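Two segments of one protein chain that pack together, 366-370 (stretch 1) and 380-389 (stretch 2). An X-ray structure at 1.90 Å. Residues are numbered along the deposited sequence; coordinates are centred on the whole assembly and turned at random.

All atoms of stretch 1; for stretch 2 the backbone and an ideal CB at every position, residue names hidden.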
# COMPACT_ATOMS: atom_id res chain seq x y z
N PHE A 366 10.54 -37.72 22.23
CA PHE A 366 10.52 -36.26 22.14
C PHE A 366 9.27 -35.69 22.79
O PHE A 366 8.21 -36.31 22.75
CB PHE A 366 10.55 -35.79 20.67
CG PHE A 366 11.89 -35.98 19.97
CD1 PHE A 366 12.86 -34.98 20.03
CD2 PHE A 366 12.15 -37.12 19.23
CE1 PHE A 366 14.08 -35.12 19.38
CE2 PHE A 366 13.37 -37.27 18.57
CZ PHE A 366 14.35 -36.27 18.66
N MET A 367 9.38 -34.49 23.34
CA MET A 367 8.18 -33.77 23.73
C MET A 367 7.47 -33.26 22.48
O MET A 367 8.12 -32.95 21.48
CB MET A 367 8.51 -32.58 24.64
CG MET A 367 9.17 -32.99 25.95
SD MET A 367 9.35 -31.58 27.07
CE MET A 367 10.76 -30.74 26.33
N PRO A 368 6.14 -33.19 22.52
CA PRO A 368 5.45 -32.68 21.34
C PRO A 368 5.59 -31.16 21.21
O PRO A 368 5.85 -30.47 22.21
CB PRO A 368 3.99 -33.04 21.60
CG PRO A 368 3.86 -33.11 23.10
CD PRO A 368 5.22 -33.52 23.62
N GLU A 369 5.43 -30.66 19.98
CA GLU A 369 5.39 -29.22 19.73
C GLU A 369 4.04 -28.93 19.04
O GLU A 369 3.24 -28.18 19.59
CB GLU A 369 6.59 -28.75 18.90
CG GLU A 369 7.97 -28.97 19.56
CD GLU A 369 8.19 -28.17 20.85
OE1 GLU A 369 7.35 -27.30 21.15
OE2 GLU A 369 9.19 -28.43 21.57
N TRP A 370 3.81 -29.54 17.88
CA TRP A 370 2.45 -29.64 17.32
C TRP A 370 2.03 -31.12 17.40
O TRP A 370 2.75 -31.99 16.92
CB TRP A 370 2.42 -29.16 15.85
CG TRP A 370 1.44 -28.03 15.62
CD1 TRP A 370 1.74 -26.73 15.32
CD2 TRP A 370 0.00 -28.10 15.72
NE1 TRP A 370 0.57 -25.98 15.20
CE2 TRP A 370 -0.50 -26.80 15.44
CE3 TRP A 370 -0.90 -29.14 15.98
CZ2 TRP A 370 -1.88 -26.52 15.44
CZ3 TRP A 370 -2.27 -28.85 16.01
CH2 TRP A 370 -2.74 -27.54 15.73
N UNK A 380 7.38 -24.10 14.49
CA UNK A 380 8.77 -24.10 14.93
C UNK A 380 8.87 -23.96 16.45
O UNK A 380 7.86 -23.76 17.14
CB UNK A 380 9.54 -22.97 14.24
N UNK A 381 10.10 -24.04 16.96
CA UNK A 381 10.36 -23.69 18.36
C UNK A 381 10.41 -24.88 19.31
O UNK A 381 10.16 -26.02 18.91
CB UNK A 381 9.28 -22.72 18.85
N UNK A 382 10.72 -24.59 20.58
CA UNK A 382 10.74 -25.60 21.63
C UNK A 382 9.84 -25.12 22.75
O UNK A 382 10.21 -25.11 23.93
CB UNK A 382 12.16 -25.86 22.13
N UNK A 383 8.63 -24.69 22.39
CA UNK A 383 7.78 -24.10 23.40
C UNK A 383 7.10 -25.09 24.34
O UNK A 383 6.48 -24.69 25.34
CB UNK A 383 6.71 -23.25 22.71
N UNK A 384 7.23 -26.38 24.04
CA UNK A 384 6.92 -27.40 25.04
C UNK A 384 7.61 -27.03 26.37
O UNK A 384 7.06 -27.22 27.47
CB UNK A 384 7.36 -28.78 24.56
N UNK A 385 8.84 -26.55 26.27
CA UNK A 385 9.62 -26.18 27.45
C UNK A 385 8.93 -25.06 28.22
O UNK A 385 8.86 -25.06 29.46
CB UNK A 385 11.03 -25.75 27.05
N UNK A 386 8.39 -24.11 27.49
CA UNK A 386 7.71 -22.98 28.13
C UNK A 386 6.53 -23.44 28.99
O UNK A 386 6.35 -22.98 30.12
CB UNK A 386 7.22 -21.99 27.07
N UNK A 387 5.70 -24.34 28.46
CA UNK A 387 4.56 -24.85 29.25
C UNK A 387 5.03 -25.48 30.56
O UNK A 387 4.45 -25.24 31.61
CB UNK A 387 3.77 -25.88 28.44
N UNK A 388 6.07 -26.29 30.48
CA UNK A 388 6.59 -26.91 31.69
C UNK A 388 7.15 -25.88 32.67
O UNK A 388 6.88 -25.94 33.87
CB UNK A 388 7.67 -27.93 31.33
N UNK A 389 7.96 -24.96 32.17
CA UNK A 389 8.67 -24.04 33.08
C UNK A 389 7.74 -22.95 33.63
O UNK A 389 7.79 -22.59 34.82
CB UNK A 389 9.85 -23.39 32.36

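Stretch 1 is an irregular segment that meets stretch 2 where the chain turns into a helix. Met-367 points its CA-to-CB bond toward stretch 2; that of Glu-369 runs sideways, but the carboxylate comes close to stretch 2. At position 380 the CA-to-CB bond points away and the ideal CB has nothing of stretch 1 within 5.5 Å, so this contact selects no side chain; the residue is Ile-380.

Position 381 is constrained by its own backbone. With phi/psi of 98/176, a CB would be jammed against the carbonyl O of the preceding residue, which by itself calls for glycine. The residue is Gly-381, and its O lies 3.5 Å from CD of Glu-369.

At position 382 the bond points away overall, although the ideal CB is 4.0 Å from OE2 of Glu-369. A small or polar side chain would sit easily beside the carboxylate, and many others could extend past it. The residue is Asn-382, whose CA is 3.2 Å from OE2 of Glu-369.

Position 383 directs its CB sideways, 4.4 Å from OE1 of Glu-369, leaving room for several residue types, polar ones among them. It is Asn-383, and its backbone N lies 3.2 Å from OE1 of Glu-369.

Position 384 faces stretch 1 closely. Its CB points toward stretch 1, a tight 3.3 Å from O of Pro-368, 3.5 Å from OE2 of Glu-369 and 4.0 Å from CB of Met-367. So little space favours a small side chain; alanine would be compatible, but the adjacent carboxylate gives a short donor such as serine a clear advantage. Ser-384, in the p rotamer, uses both its backbone and its side chain: N donates to OE1 of Glu-369 (3.0 Å, 156°) and OG to OE2 of Glu-369 (2.7 Å). The carboxylate is thus gripped at both oxygens near the start of the helix.

At position 385 CB points sideways, and its ideal CB is 5.0 Å from CE of Met-367, so a modest aliphatic group would suit. Val-385 brings CG2 to 3.9 Å from CE of Met-367.

Positions 386 and 387 are out of reach of stretch 1, which does not discriminate there; they are Ser-386 and Leu-387.

Position 388, one helical turn after 384, again points toward stretch 1, but its ideal CB has nothing within 5.5 Å. A longer apolar chain, such as leucine or methionine, could bridge the gap to the thioether. Leu-388 does so, placing CD1 3.6 Å from SD of Met-367. Position 389, out of reach, is Val-389.

Stretch 2 380-389: IGNNSVSLLV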
# COMPACT_ATOMS: atom_id res chain seq x y z
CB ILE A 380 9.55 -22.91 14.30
CG1 ILE A 380 8.99 -21.58 14.83
CG2 ILE A 380 9.53 -22.97 12.74
CD1 ILE A 380 9.73 -20.36 14.28
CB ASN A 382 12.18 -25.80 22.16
CG ASN A 382 13.10 -26.47 21.14
OD1 ASN A 382 12.66 -27.22 20.24
ND2 ASN A 382 14.37 -26.20 21.27
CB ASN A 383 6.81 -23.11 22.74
CG ASN A 383 7.55 -22.00 22.03
OD1 ASN A 383 7.45 -21.83 20.80
ND2 ASN A 383 8.34 -21.26 22.79
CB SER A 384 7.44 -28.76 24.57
OG SER A 384 8.82 -28.69 24.23
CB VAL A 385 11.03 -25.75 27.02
CG1 VAL A 385 11.79 -25.20 28.20
CG2 VAL A 385 11.77 -26.96 26.37
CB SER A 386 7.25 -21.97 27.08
OG SER A 386 6.46 -20.96 27.69
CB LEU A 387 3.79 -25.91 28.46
CG LEU A 387 2.64 -25.39 27.60
CD1 LEU A 387 3.18 -24.50 26.47
CD2 LEU A 387 1.87 -26.60 27.03
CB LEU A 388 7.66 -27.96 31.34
CG LEU A 388 7.24 -29.19 30.52
CD1 LEU A 388 8.47 -30.11 30.26
CD2 LEU A 388 6.19 -29.96 31.28
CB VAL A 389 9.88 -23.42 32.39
CG1 VAL A 389 10.51 -22.34 33.29
CG2 VAL A 389 10.90 -24.54 32.05
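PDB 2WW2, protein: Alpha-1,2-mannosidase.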